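PDB 3GKQ: terminal oxygenase component of carbazole 1,9a-dioxygenase from Sphingomonas, which probably dihydroxylates carbazole at a mononuclear non-heme iron, using electrons that reach it through a Rieske [2Fe-2S] cluster. Local coordinates for residues L203-A208 / P248-H253. Numbering follows the deposited sequence.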
loop_
_atom_site.group_PDB
_atom_site.type_symbol
_atom_site.label_atom_id
_atom_site.label_comp_id
_atom_site.label_asym_id
_atom_site.label_seq_id
_atom_site.Cartn_x
_atom_site.Cartn_y
_atom_site.Cartn_z
ATOM N N LEU A 203 -19.935 -37.380 -3.224
ATOM C CA LEU A 203 -18.742 -36.618 -3.578
ATOM C C LEU A 203 -17.481 -37.377 -3.189
ATOM O O LEU A 203 -17.182 -37.554 -2.007
ATOM C CB LEU A 203 -18.746 -35.260 -2.881
ATOM C CG LEU A 203 -17.613 -34.316 -3.297
ATOM C CD1 LEU A 203 -17.844 -33.859 -4.736
ATOM C CD2 LEU A 203 -17.568 -33.119 -2.362
ATOM N N PRO A 204 -16.725 -37.840 -4.188
ATOM C CA PRO A 204 -15.493 -38.581 -3.926
ATOM C C PRO A 204 -14.370 -37.650 -3.475
ATOM O O PRO A 204 -14.546 -36.428 -3.421
ATOM C CB PRO A 204 -15.197 -39.229 -5.271
ATOM C CG PRO A 204 -15.666 -38.178 -6.237
ATOM C CD PRO A 204 -16.982 -37.733 -5.636
ATOM N N LEU A 205 -13.227 -38.241 -3.137
ATOM C CA LEU A 205 -12.058 -37.476 -2.720
ATOM C C LEU A 205 -11.346 -37.000 -3.983
ATOM O O LEU A 205 -10.891 -35.859 -4.056
ATOM C CB LEU A 205 -11.101 -38.350 -1.899
ATOM C CG LEU A 205 -11.559 -38.811 -0.512
ATOM C CD1 LEU A 205 -10.548 -39.793 0.052
ATOM C CD2 LEU A 205 -11.718 -37.615 0.411
ATOM N N GLY A 206 -11.267 -37.891 -4.972
ATOM C CA GLY A 206 -10.606 -37.582 -6.230
ATOM C C GLY A 206 -10.920 -38.582 -7.335
ATOM O O GLY A 206 -12.010 -39.155 -7.355
ATOM N N PHE A 207 -9.961 -38.803 -8.239
ATOM C CA PHE A 207 -10.145 -39.714 -9.373
ATOM C C PHE A 207 -8.846 -40.368 -9.858
ATOM O O PHE A 207 -7.773 -39.788 -9.744
ATOM C CB PHE A 207 -10.745 -38.946 -10.552
ATOM C CG PHE A 207 -12.031 -38.236 -10.233
ATOM C CD1 PHE A 207 -13.241 -38.924 -10.218
ATOM C CD2 PHE A 207 -12.035 -36.872 -9.970
ATOM C CE1 PHE A 207 -14.445 -38.257 -9.950
ATOM C CE2 PHE A 207 -13.228 -36.197 -9.701
ATOM C CZ PHE A 207 -14.436 -36.890 -9.693
ATOM N N ALA A 208 -8.956 -41.580 -10.402
ATOM C CA ALA A 208 -7.803 -42.303 -10.952
ATOM C C ALA A 208 -8.056 -42.377 -12.465
ATOM O O ALA A 208 -8.548 -43.385 -12.972
ATOM C CB ALA A 208 -7.715 -43.706 -10.354
ATOM N N PRO A 248 -4.945 -46.836 6.570
ATOM C CA PRO A 248 -6.216 -46.108 6.456
ATOM C C PRO A 248 -6.000 -44.641 6.807
ATOM O O PRO A 248 -5.417 -44.330 7.847
ATOM C CB PRO A 248 -7.108 -46.802 7.485
ATOM C CG PRO A 248 -6.565 -48.198 7.524
ATOM C CD PRO A 248 -5.073 -47.961 7.513
ATOM N N ALA A 249 -6.470 -43.737 5.956
ATOM C CA ALA A 249 -6.280 -42.323 6.234
ATOM C C ALA A 249 -7.543 -41.485 6.144
ATOM O O ALA A 249 -7.900 -40.793 7.098
ATOM C CB ALA A 249 -5.210 -41.754 5.305
ATOM N N ILE A 250 -8.232 -41.555 5.010
ATOM C CA ILE A 250 -9.426 -40.744 4.840
ATOM C C ILE A 250 -10.459 -41.374 3.900
ATOM O O ILE A 250 -10.130 -42.233 3.082
ATOM C CB ILE A 250 -9.021 -39.339 4.318
ATOM C CG1 ILE A 250 -10.217 -38.385 4.355
ATOM C CG2 ILE A 250 -8.468 -39.459 2.913
ATOM C CD1 ILE A 250 -9.833 -36.930 4.095
ATOM N N GLN A 251 -11.705 -40.934 4.029
ATOM C CA GLN A 251 -12.799 -41.441 3.209
ATOM C C GLN A 251 -13.580 -40.293 2.587
ATOM O O GLN A 251 -13.651 -39.203 3.151
ATOM C CB GLN A 251 -13.771 -42.263 4.065
ATOM C CG GLN A 251 -13.150 -43.422 4.826
ATOM C CD GLN A 251 -14.132 -44.046 5.803
ATOM O OE1 GLN A 251 -14.632 -43.377 6.707
ATOM N NE2 GLN A 251 -14.416 -45.331 5.621
ATOM N N GLY A 252 -14.187 -40.558 1.436
ATOM C CA GLY A 252 -14.990 -39.553 0.770
ATOM C C GLY A 252 -16.391 -39.507 1.363
ATOM O O GLY A 252 -16.591 -39.829 2.542
ATOM N N HIS A 253 -17.365 -39.115 0.547
ATOM C CA HIS A 253 -18.746 -39.009 1.003
ATOM C C HIS A 253 -19.730 -39.608 0.003
ATOM O O HIS A 253 -20.166 -38.939 -0.937
ATOM C CB HIS A 253 -19.083 -37.533 1.260
ATOM C CG HIS A 253 -20.461 -37.303 1.803
ATOM N ND1 HIS A 253 -21.600 -37.451 1.040
ATOM C CD2 HIS A 253 -20.879 -36.921 3.034
ATOM C CE1 HIS A 253 -22.660 -37.167 1.776
ATOM N NE2 HIS A 253 -22.251 -36.844 2.991
#
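L203 and H253 face each other as an antiparallel hydrogen-bonded pair, a single bridge that joins the two segments. L203 N donates to H253 O over 2.8 Å with an N-H...O angle of 161°, and H253 N returns a bond to L203 O at 3.0 Å, bent to 150°. H253 CB lies 3.8 Å from the same L203 O, but CG stands anti to the backbone N (chi1 -177°), and the imidazole leads away from 203-208. Its NE2 is hydrogen-bonded to D197 OD1 and its ND1 makes a weak hydrogen bond to I201 O. The side chain of L203 packs on V187, L196 and H190, a ligand of the mononuclear iron, which puts it behind a first-shell residue, about 8 Å from the metal.

Past P204, which packs on F240, L205 reaches over to the second segment. Its CG rests on the backbone of G252, 3.7 Å from G252 N; a CB on G252 would come tight against L203 O, L205 N and P204 CA, so glycine suits this close approach. The two methyls then divide: CD1 meets I250 CG2 at 3.6 Å, while CD2 lies 3.7 Å from Q251 O. The leucine also touches A242, and Y86 of a neighbouring subunit packs on I250. An alanine in place of L205 would probably leave a gap between G252, I250 and A242.

From G206 onward the segments diverge, each following a different half of strand 236-244, the central strand of a three-stranded antiparallel sheet. L205 and G206 both face I239 in a classic beta bulge, and A249 and I250 form another opposite A242. Within the ring-hydroxylase region, the bridge and L205 thus close the segments over the middle of that strand, about F240, beside helix 194-198.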